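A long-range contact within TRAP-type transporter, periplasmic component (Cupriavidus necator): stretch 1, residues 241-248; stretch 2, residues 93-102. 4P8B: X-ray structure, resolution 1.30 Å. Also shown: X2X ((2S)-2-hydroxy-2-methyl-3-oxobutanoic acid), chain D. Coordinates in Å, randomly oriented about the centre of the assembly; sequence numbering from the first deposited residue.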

# COMPACT_ATOMS: atom_id res chain seq x y z
N ALA A 241 -6.20 4.01 -0.19
CA ALA A 241 -5.10 3.69 -1.08
C ALA A 241 -3.83 3.66 -0.26
O ALA A 241 -3.60 4.56 0.54
CB ALA A 241 -4.96 4.67 -2.21
N ASP A 242 -2.98 2.65 -0.47
CA ASP A 242 -1.70 2.62 0.19
C ASP A 242 -0.59 3.09 -0.74
O ASP A 242 -0.34 2.45 -1.78
CB ASP A 242 -1.36 1.25 0.87
CG ASP A 242 -1.40 0.04 -0.06
OD1 ASP A 242 -2.33 -0.10 -0.88
OD2 ASP A 242 -0.52 -0.85 0.13
N PRO A 243 0.07 4.18 -0.37
CA PRO A 243 1.33 4.53 -1.03
C PRO A 243 2.42 3.61 -0.57
O PRO A 243 2.26 2.85 0.39
CB PRO A 243 1.55 5.98 -0.62
CG PRO A 243 0.80 6.17 0.64
CD PRO A 243 -0.26 5.11 0.73
N LEU A 244 3.54 3.68 -1.27
CA LEU A 244 4.76 3.01 -0.86
C LEU A 244 5.78 4.03 -0.45
O LEU A 244 5.74 5.16 -0.91
CB LEU A 244 5.32 2.17 -2.02
CG LEU A 244 4.40 1.15 -2.67
CD1 LEU A 244 5.06 0.51 -3.88
CD2 LEU A 244 3.93 0.11 -1.66
N ILE A 245 6.72 3.62 0.40
CA ILE A 245 7.84 4.47 0.78
C ILE A 245 9.14 3.70 0.60
O ILE A 245 9.26 2.54 1.01
CB ILE A 245 7.72 4.97 2.24
CG1 ILE A 245 6.35 5.62 2.46
CG2 ILE A 245 8.84 5.95 2.57
CD1 ILE A 245 6.11 6.07 3.90
N PHE A 246 10.09 4.38 -0.03
CA PHE A 246 11.45 3.90 -0.25
C PHE A 246 12.27 4.34 0.97
O PHE A 246 12.35 5.55 1.24
CB PHE A 246 12.03 4.54 -1.53
CG PHE A 246 11.40 4.09 -2.82
CD1 PHE A 246 10.11 4.44 -3.14
CD2 PHE A 246 12.12 3.33 -3.74
CE1 PHE A 246 9.55 4.04 -4.31
CE2 PHE A 246 11.55 2.92 -4.91
CZ PHE A 246 10.28 3.27 -5.20
N VAL A 247 12.90 3.41 1.68
CA VAL A 247 13.60 3.74 2.92
C VAL A 247 14.90 2.98 3.06
O VAL A 247 15.10 1.93 2.46
CB VAL A 247 12.76 3.41 4.18
CG1 VAL A 247 11.44 4.14 4.17
CG2 VAL A 247 12.54 1.90 4.30
N VAL A 248 15.80 3.53 3.87
CA VAL A 248 17.08 2.91 4.18
C VAL A 248 17.23 2.94 5.69
O VAL A 248 16.91 3.93 6.34
CB VAL A 248 18.24 3.67 3.52
CG1 VAL A 248 19.59 3.01 3.86
CG2 VAL A 248 18.07 3.73 2.04
OAD X2X D . -0.75 -7.74 1.76
CAH X2X D . -1.23 -7.02 0.82
OAE X2X D . -2.47 -7.06 0.52
CAI X2X D . -0.35 -6.10 0.05
CAB X2X D . 0.59 -6.94 -0.79
OAF X2X D . -1.10 -5.15 -0.66
CAG X2X D . 0.41 -5.34 1.08
OAC X2X D . 1.56 -5.67 1.38
CAA X2X D . -0.23 -4.19 1.78
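Stretch 2, residues 93-102: MAVGSTINWS

The shortest polar contact between the stretches joins side chains: Ser-97 OG donates to Asp-242 OD2 at 2.6 Å. The same OG accepts from Ile-99 N at 3.1 Å, capping the weakly bonded helix that follows the strand.

Next comes a backbone ladder. Residues 93-97 form an extended strand running antiparallel to 241-248, with axes at 162° and 4.5 Å apart at closest approach. Two reciprocal pairs set the register: Ile-245 N to Gly-96 O at 2.8 Å and Gly-96 N to Ile-245 O at 3.0 Å, then Val-247 N to Ala-94 O at 2.9 Å and Ala-94 N to Val-247 O at 3.0 Å, all with N-H...O angles of 156-167°. Beyond the strand, Thr-98 N reaches Pro-243 O at 3.3 Å, a weak bond despite its 169° angle.

The non-hydrogen-bonded pairs, Leu-244 with Ser-97, Phe-246 with Val-95 and Val-248 with Met-93 (a selenomethionine), send their side chains to one face. There Val-95 CG2 lies 3.6 Å from Phe-246 CD2, over the ring face. On the other face, Trp-101 folds back against the sheet: its CH2 is 3.5 Å from Val-247 CG1, and its CZ3 3.9 Å from Ile-245 CB. Gly-96 leaves room for this indole; an ideal CB would clash with Trp-101 CZ2 at 2.1 Å.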

# COMPACT_ATOMS: atom_id res chain seq x y z
N MSE A 93 17.37 -1.94 3.55
CA MSE A 93 16.55 -0.97 2.84
C MSE A 93 15.27 -1.66 2.39
O MSE A 93 15.17 -2.89 2.41
CB MSE A 93 17.28 -0.35 1.65
CG MSE A 93 17.75 -1.28 0.53
SE MSE A 93 19.49 -0.67 -0.29
CE MSE A 93 18.83 0.93 -1.13
N ALA A 94 14.26 -0.90 1.99
CA ALA A 94 13.00 -1.50 1.60
C ALA A 94 12.16 -0.56 0.78
O ALA A 94 12.35 0.66 0.84
CB ALA A 94 12.23 -1.91 2.85
N VAL A 95 11.25 -1.12 0.01
CA VAL A 95 10.10 -0.38 -0.50
C VAL A 95 8.91 -1.00 0.22
O VAL A 95 8.65 -2.18 0.04
CB VAL A 95 9.95 -0.47 -2.03
CG1 VAL A 95 8.77 0.37 -2.47
CG2 VAL A 95 11.23 -0.03 -2.74
N GLY A 96 8.27 -0.24 1.09
CA GLY A 96 7.20 -0.77 1.91
C GLY A 96 5.87 -0.08 1.70
O GLY A 96 5.81 1.07 1.28
N SER A 97 4.81 -0.80 2.00
CA SER A 97 3.48 -0.22 2.06
C SER A 97 3.24 0.41 3.43
O SER A 97 3.57 -0.16 4.47
CB SER A 97 2.41 -1.28 1.83
OG SER A 97 1.13 -0.73 2.17
N THR A 98 2.60 1.57 3.41
CA THR A 98 2.22 2.23 4.65
C THR A 98 1.35 1.34 5.55
O THR A 98 1.39 1.50 6.78
CB THR A 98 1.53 3.57 4.38
OG1 THR A 98 0.38 3.36 3.56
CG2 THR A 98 2.48 4.54 3.67
N ILE A 99 0.57 0.43 4.96
CA ILE A 99 -0.26 -0.44 5.76
C ILE A 99 0.60 -1.33 6.67
O ILE A 99 0.31 -1.51 7.85
CB ILE A 99 -1.15 -1.31 4.86
CG1 ILE A 99 -2.21 -0.44 4.19
CG2 ILE A 99 -1.82 -2.41 5.70
CD1 ILE A 99 -3.01 -1.18 3.14
N ASN A 100 1.67 -1.86 6.12
CA ASN A 100 2.45 -2.86 6.83
C ASN A 100 3.25 -2.28 7.98
O ASN A 100 3.56 -3.00 8.94
CB ASN A 100 3.39 -3.57 5.87
CG ASN A 100 2.64 -4.41 4.86
OD1 ASN A 100 1.51 -4.86 5.12
ND2 ASN A 100 3.20 -4.54 3.68
N TRP A 101 3.55 -0.99 7.90
CA TRP A 101 4.33 -0.32 8.93
C TRP A 101 3.46 0.44 9.94
O TRP A 101 3.94 0.99 10.93
CB TRP A 101 5.33 0.66 8.30
CG TRP A 101 6.33 0.06 7.37
CD1 TRP A 101 6.63 -1.28 7.17
CD2 TRP A 101 7.16 0.80 6.48
NE1 TRP A 101 7.61 -1.39 6.21
CE2 TRP A 101 7.96 -0.13 5.78
CE3 TRP A 101 7.33 2.16 6.23
CZ2 TRP A 101 8.88 0.27 4.82
CZ3 TRP A 101 8.25 2.55 5.28
CH2 TRP A 101 9.02 1.60 4.58
N SER A 102 2.16 0.50 9.66
CA SER A 102 1.24 1.17 10.57
C SER A 102 1.28 0.65 12.01
O SER A 102 1.13 1.45 12.92
CB SER A 102 -0.18 1.10 10.02
OG SER A 102 -0.32 1.92 8.88